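Long-range contacts in BlEst2 (Bacillus licheniformis, PDB 6WPX), which probably hydrolyses ester bonds as a lipase or esterase, its propeptide form carrying a C-terminal domain that has autoinhibitory effects: residues T315-S320 / G352-A357; E71-N76 / L262-F267. All blocks are in the same frame, centred on the assembly; numbering follows the deposited sequence.

Contact 1 (T315-S320 / G352-A357)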
loop_
_atom_site.group_PDB
_atom_site.type_symbol
_atom_site.label_atom_id
_atom_site.label_comp_id
_atom_site.label_asym_id
_atom_site.label_seq_id
_atom_site.Cartn_x
_atom_site.Cartn_y
_atom_site.Cartn_z
ATOM N N THR A 315 -5.236 18.091 -3.289
ATOM C CA THR A 315 -6.268 17.059 -3.378
ATOM C C THR A 315 -6.736 16.984 -1.940
ATOM O O THR A 315 -5.919 17.103 -1.019
ATOM C CB THR A 315 -5.850 15.756 -4.060
ATOM O OG1 THR A 315 -5.057 14.952 -3.183
ATOM C CG2 THR A 315 -5.157 15.973 -5.433
ATOM N N VAL A 316 -8.045 16.909 -1.750
ATOM C CA VAL A 316 -8.686 16.988 -0.435
ATOM C C VAL A 316 -9.578 15.773 -0.293
ATOM O O VAL A 316 -10.428 15.524 -1.141
ATOM C CB VAL A 316 -9.471 18.327 -0.295
ATOM C CG1 VAL A 316 -10.060 18.496 1.105
ATOM C CG2 VAL A 316 -8.601 19.527 -0.646
ATOM N N HIS A 317 -9.337 14.989 0.750
ATOM C CA HIS A 317 -10.044 13.740 0.960
ATOM C C HIS A 317 -10.617 13.625 2.342
ATOM O O HIS A 317 -9.896 13.811 3.320
ATOM C CB HIS A 317 -9.094 12.544 0.713
ATOM C CG HIS A 317 -8.308 12.691 -0.536
ATOM N ND1 HIS A 317 -8.793 12.235 -1.745
ATOM C CD2 HIS A 317 -7.119 13.295 -0.740
ATOM C CE1 HIS A 317 -7.896 12.586 -2.648
ATOM N NE2 HIS A 317 -6.870 13.218 -2.090
ATOM N N TRP A 318 -11.894 13.247 2.422
ATOM C CA TRP A 318 -12.520 12.962 3.705
ATOM C C TRP A 318 -12.911 11.481 3.657
ATOM O O TRP A 318 -13.871 11.112 2.985
ATOM C CB TRP A 318 -13.727 13.873 3.976
ATOM C CG TRP A 318 -14.317 13.695 5.349
ATOM C CD1 TRP A 318 -15.243 12.768 5.733
ATOM C CD2 TRP A 318 -14.012 14.471 6.521
ATOM N NE1 TRP A 318 -15.547 12.926 7.070
ATOM C CE2 TRP A 318 -14.788 13.951 7.582
ATOM C CE3 TRP A 318 -13.116 15.529 6.788
ATOM C CZ2 TRP A 318 -14.752 14.498 8.873
ATOM C CZ3 TRP A 318 -13.051 16.041 8.081
ATOM C CH2 TRP A 318 -13.886 15.549 9.098
ATOM N N LEU A 319 -12.126 10.629 4.317
ATOM C CA LEU A 319 -12.413 9.184 4.384
ATOM C C LEU A 319 -13.321 8.959 5.548
ATOM O O LEU A 319 -13.102 9.538 6.606
ATOM C CB LEU A 319 -11.140 8.345 4.558
ATOM C CG LEU A 319 -10.196 8.245 3.350
ATOM C CD1 LEU A 319 -9.296 9.489 3.244
ATOM C CD2 LEU A 319 -9.366 6.994 3.454
ATOM N N SER A 320 -14.368 8.151 5.347
ATOM C CA SER A 320 -15.375 7.869 6.371
ATOM C C SER A 320 -15.855 6.417 6.264
ATOM O O SER A 320 -15.641 5.771 5.243
ATOM C CB SER A 320 -16.569 8.804 6.188
ATOM O OG SER A 320 -17.588 8.559 7.153
ATOM N N GLY A 352 -14.692 1.226 3.399
ATOM C CA GLY A 352 -14.993 2.620 3.688
ATOM C C GLY A 352 -15.337 3.423 2.454
ATOM O O GLY A 352 -15.509 2.869 1.360
ATOM N N PHE A 353 -15.445 4.736 2.642
ATOM C CA PHE A 353 -15.792 5.691 1.600
ATOM C C PHE A 353 -14.865 6.870 1.671
ATOM O O PHE A 353 -14.303 7.157 2.725
ATOM C CB PHE A 353 -17.264 6.149 1.738
ATOM C CG PHE A 353 -18.222 4.989 1.588
ATOM C CD1 PHE A 353 -18.601 4.235 2.692
ATOM C CD2 PHE A 353 -18.668 4.593 0.334
ATOM C CE1 PHE A 353 -19.456 3.133 2.547
ATOM C CE2 PHE A 353 -19.525 3.491 0.193
ATOM C CZ PHE A 353 -19.926 2.782 1.302
ATOM N N VAL A 354 -14.727 7.549 0.554
ATOM C CA VAL A 354 -13.898 8.737 0.455
ATOM C C VAL A 354 -14.585 9.767 -0.413
ATOM O O VAL A 354 -15.065 9.455 -1.500
ATOM C CB VAL A 354 -12.403 8.456 0.048
ATOM C CG1 VAL A 354 -12.262 7.878 -1.372
ATOM C CG2 VAL A 354 -11.521 9.691 0.234
ATOM N N HIS A 355 -14.668 10.980 0.107
ATOM C CA HIS A 355 -15.153 12.142 -0.618
ATOM C C HIS A 355 -13.892 12.858 -1.050
ATOM O O HIS A 355 -13.053 13.189 -0.197
ATOM C CB HIS A 355 -15.971 13.065 0.285
ATOM C CG HIS A 355 -17.124 12.407 0.959
ATOM N ND1 HIS A 355 -18.413 12.576 0.497
ATOM C CD2 HIS A 355 -17.151 11.636 2.069
ATOM C CE1 HIS A 355 -19.188 11.908 1.337
ATOM N NE2 HIS A 355 -18.473 11.312 2.292
ATOM N N SER A 356 -13.726 13.074 -2.355
ATOM C CA SER A 356 -12.524 13.728 -2.841
ATOM C C SER A 356 -12.786 14.930 -3.696
ATOM O O SER A 356 -13.832 15.047 -4.345
ATOM C CB SER A 356 -11.642 12.762 -3.620
ATOM O OG SER A 356 -11.280 11.660 -2.811
ATOM N N ALA A 357 -11.791 15.824 -3.711
ATOM C CA ALA A 357 -11.799 17.025 -4.539
ATOM C C ALA A 357 -10.360 17.353 -4.903
ATOM O O ALA A 357 -9.428 16.969 -4.195
ATOM C CB ALA A 357 -12.437 18.203 -3.799
#
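Val316, Trp318 and Ser320 each exchange a pair of backbone hydrogen bonds with Ala357, His355 and Phe353 respectively, so that strands 315-320 and 353-357 run antiparallel at 165° with axes 4.5 Å apart. His317 with Ser356 and Leu319 with Val354 are the non-hydrogen-bonded pairs between them, and here the CA-H groups of all four residues point at carbonyls that already accept an N-H bond. With CG anti to the carbonyl carbon (chi1 -46°), the His317 ring stands on the face that Ser356 shares, where ND1 and Ser356 OG form a hydrogen bond of 2.8 Å, the hydroxyl arriving at the ring edge, near its plane. Across the same ring, NE2 is 2.7 Å from Thr315 OG1, which in turn bonds Thr384 on strand 377-386. Next to the imidazole, the Leu319 and Val354 side chains run alongside each other in one direction, with Leu319 CG 3.7 Å from Val354 CG2; the same methyl touches His317 CB. Phe219 of helix 218-224 covers this face, packing edge-to-face with the imidazole. On the other face, His355 CD2 comes 3.4 Å from Trp318 O, the carbonyl in plane at the ring edge, while the indole NE1 and Ser320 OG both bond Glu377. An alanine in place of His317 would probably leave Ser356 OG without this partner and break the side-chain link to Thr315. A buried polar chain from Ser356 through His317 to Thr315 thus crosses this face beside apolar Leu319 and Val354, and its two bonds are likely to fix the ring's rotation.

Contact 2 (E71-N76 / L262-F267); sequences EQAWKN and LTFPVF
Phe264 reaches from helix 262-267 to the backbone of Gln72 and Ala73 on helix 71-75, its ring lying with one face against that turn. Gln72 O sits 3.7 Å above the ring plane, toward the rim, and Ala73 N is on the same face. With CG anti to the backbone N (chi1 -172°), the ring extends toward helix 71-75. At the far rim CE2 meets Ala73 CA at 3.7 Å, and nearer the root Phe264 CB touches Gln72 CB, also at 3.7 Å. Asn76, the first residue beyond the helix, brings ND2 to 3.6 Å from Phe264 CE1, its amide turned 15° from the ring plane. That ND2 also donates to Gln72 O at 2.8 Å, which ties the amide back to the last turn. Phe264 also touches Met69 of helix 69-75 and Ile50 of strand 50-53. The other side is looser: exposed Pro265 is brushed by Gln72 OE1, 4.3 Å from its CD, while Gln72 NE2 bonds Asp68. No hydrogen bond joins the helices, whose axes approach to 10.0 Å at an angle of -40°. One aromatic side chain thus bridges two helices beside the central sheet, an arrangement consistent with the layered alpha/beta-hydrolase fold.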
loop_
_atom_site.group_PDB
_atom_site.type_symbol
_atom_site.label_atom_id
_atom_site.label_comp_id
_atom_site.label_asym_id
_atom_site.label_seq_id
_atom_site.Cartn_x
_atom_site.Cartn_y
_atom_site.Cartn_z
ATOM N N GLU A 71 -9.483 -18.801 -18.571
ATOM C CA GLU A 71 -9.698 -19.027 -20.007
ATOM C C GLU A 71 -8.439 -18.618 -20.776
ATOM O O GLU A 71 -8.060 -19.303 -21.712
ATOM C CB GLU A 71 -10.925 -18.236 -20.488
ATOM C CG GLU A 71 -11.271 -18.417 -21.952
ATOM C CD GLU A 71 -12.531 -17.706 -22.420
ATOM O OE1 GLU A 71 -12.743 -16.534 -22.028
ATOM O OE2 GLU A 71 -13.276 -18.303 -23.229
ATOM N N GLN A 72 -7.790 -17.528 -20.366
ATOM C CA GLN A 72 -6.538 -17.062 -20.985
ATOM C C GLN A 72 -5.450 -18.141 -20.863
ATOM O O GLN A 72 -4.778 -18.446 -21.840
ATOM C CB GLN A 72 -6.062 -15.753 -20.321
ATOM C CG GLN A 72 -6.920 -14.545 -20.708
ATOM C CD GLN A 72 -6.714 -14.096 -22.127
ATOM O OE1 GLN A 72 -5.655 -14.304 -22.730
ATOM N NE2 GLN A 72 -7.734 -13.489 -22.701
ATOM N N ALA A 73 -5.308 -18.724 -19.674
ATOM C CA ALA A 73 -4.331 -19.785 -19.408
ATOM C C ALA A 73 -4.638 -21.012 -20.260
ATOM O O ALA A 73 -3.763 -21.487 -20.990
ATOM C CB ALA A 73 -4.332 -20.141 -17.920
ATOM N N TRP A 74 -5.884 -21.498 -20.208
ATOM C CA TRP A 74 -6.323 -22.664 -20.970
ATOM C C TRP A 74 -6.163 -22.475 -22.477
ATOM O O TRP A 74 -5.557 -23.334 -23.128
ATOM C CB TRP A 74 -7.766 -23.042 -20.615
ATOM C CG TRP A 74 -8.259 -24.263 -21.343
ATOM C CD1 TRP A 74 -8.094 -25.557 -20.963
ATOM C CD2 TRP A 74 -8.899 -24.300 -22.619
ATOM N NE1 TRP A 74 -8.630 -26.402 -21.904
ATOM C CE2 TRP A 74 -9.144 -25.657 -22.928
ATOM C CE3 TRP A 74 -9.327 -23.310 -23.527
ATOM C CZ2 TRP A 74 -9.778 -26.056 -24.114
ATOM C CZ3 TRP A 74 -9.928 -23.707 -24.709
ATOM C CH2 TRP A 74 -10.176 -25.063 -24.982
ATOM N N LYS A 75 -6.676 -21.358 -23.046
ATOM C CA LYS A 75 -6.622 -21.158 -24.503
ATOM C C LYS A 75 -5.187 -21.016 -25.040
ATOM O O LYS A 75 -4.957 -21.213 -26.218
ATOM C CB LYS A 75 -7.522 -19.993 -24.959
ATOM C CG LYS A 75 -6.950 -18.602 -24.779
ATOM C CD LYS A 75 -7.990 -17.609 -25.221
ATOM C CE LYS A 75 -7.650 -16.175 -24.923
ATOM N NZ LYS A 75 -8.757 -15.293 -25.406
ATOM N N ASN A 76 -4.243 -20.702 -24.167
ATOM C CA ASN A 76 -2.843 -20.565 -24.523
ATOM C C ASN A 76 -2.042 -21.819 -24.191
ATOM O O ASN A 76 -0.816 -21.799 -24.256
ATOM C CB ASN A 76 -2.248 -19.303 -23.918
ATOM C CG ASN A 76 -2.685 -18.039 -24.655
ATOM O OD1 ASN A 76 -2.315 -17.824 -25.796
ATOM N ND2 ASN A 76 -3.544 -17.216 -24.053
ATOM N N LEU A 262 -5.843 -8.485 -20.388
ATOM C CA LEU A 262 -4.869 -7.419 -20.358
ATOM C C LEU A 262 -3.453 -7.918 -20.055
ATOM O O LEU A 262 -2.524 -7.529 -20.751
ATOM C CB LEU A 262 -5.272 -6.324 -19.333
ATOM C CG LEU A 262 -6.610 -5.550 -19.585
ATOM C CD1 LEU A 262 -6.829 -4.484 -18.497
ATOM C CD2 LEU A 262 -6.623 -4.861 -20.968
ATOM N N THR A 263 -3.276 -8.742 -19.023
ATOM C CA THR A 263 -1.914 -9.094 -18.591
ATOM C C THR A 263 -1.462 -10.516 -18.878
ATOM O O THR A 263 -0.246 -10.710 -18.954
ATOM C CB THR A 263 -1.696 -8.762 -17.124
ATOM O OG1 THR A 263 -2.680 -9.444 -16.349
ATOM C CG2 THR A 263 -1.727 -7.246 -16.867
ATOM N N PHE A 264 -2.378 -11.496 -19.061
ATOM C CA PHE A 264 -1.883 -12.824 -19.416
ATOM C C PHE A 264 -0.976 -12.765 -20.670
ATOM O O PHE A 264 0.115 -13.337 -20.605
ATOM C CB PHE A 264 -2.996 -13.873 -19.623
ATOM C CG PHE A 264 -2.425 -15.258 -19.798
ATOM C CD1 PHE A 264 -2.020 -15.708 -21.055
ATOM C CD2 PHE A 264 -2.256 -16.103 -18.698
ATOM C CE1 PHE A 264 -1.406 -16.955 -21.205
ATOM C CE2 PHE A 264 -1.649 -17.356 -18.850
ATOM C CZ PHE A 264 -1.239 -17.777 -20.114
ATOM N N PRO A 265 -1.354 -12.107 -21.797
ATOM C CA PRO A 265 -0.437 -12.080 -22.955
ATOM C C PRO A 265 0.904 -11.403 -22.631
ATOM O O PRO A 265 1.932 -11.761 -23.225
ATOM C CB PRO A 265 -1.221 -11.268 -24.003
ATOM C CG PRO A 265 -2.609 -11.273 -23.572
ATOM C CD PRO A 265 -2.593 -11.338 -22.095
ATOM N N VAL A 266 0.898 -10.454 -21.643
ATOM C CA VAL A 266 2.080 -9.707 -21.224
ATOM C C VAL A 266 3.030 -10.601 -20.422
ATOM O O VAL A 266 4.213 -10.624 -20.719
ATOM C CB VAL A 266 1.745 -8.380 -20.478
ATOM C CG1 VAL A 266 3.043 -7.652 -20.065
ATOM C CG2 VAL A 266 0.860 -7.473 -21.344
ATOM N N PHE A 267 2.531 -11.345 -19.432
ATOM C CA PHE A 267 3.446 -12.215 -18.691
ATOM C C PHE A 267 3.617 -13.582 -19.350
ATOM O O PHE A 267 4.467 -14.328 -18.907
ATOM C CB PHE A 267 3.079 -12.320 -17.193
ATOM C CG PHE A 267 1.738 -12.919 -16.838
ATOM C CD1 PHE A 267 1.516 -14.292 -16.959
ATOM C CD2 PHE A 267 0.725 -12.127 -16.286
ATOM C CE1 PHE A 267 0.283 -14.847 -16.611
ATOM C CE2 PHE A 267 -0.506 -12.690 -15.935
ATOM C CZ PHE A 267 -0.715 -14.043 -16.091
#

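Contact 1 and contact 2 share no strand or helix, and their centres lie 36 Å apart with nearest atoms about 22 Å apart. Contact 1, which joins neighbouring strands inside a five-stranded antiparallel sheet, is the more interior: 11 of its 12 touching residues are buried and its centre is about 17 Å from that of the chain. Contact 2 pairs two helices beside the mixed sheet further out, at about 26 Å, with a buried Phe264 but an exposed Pro265 and a partly exposed Asn76. The strand pair is held by main-chain hydrogen bonds and a buried polar network, the helix pair by van der Waals packing around an aromatic ring. Both segments of contact 2 precede those of contact 1.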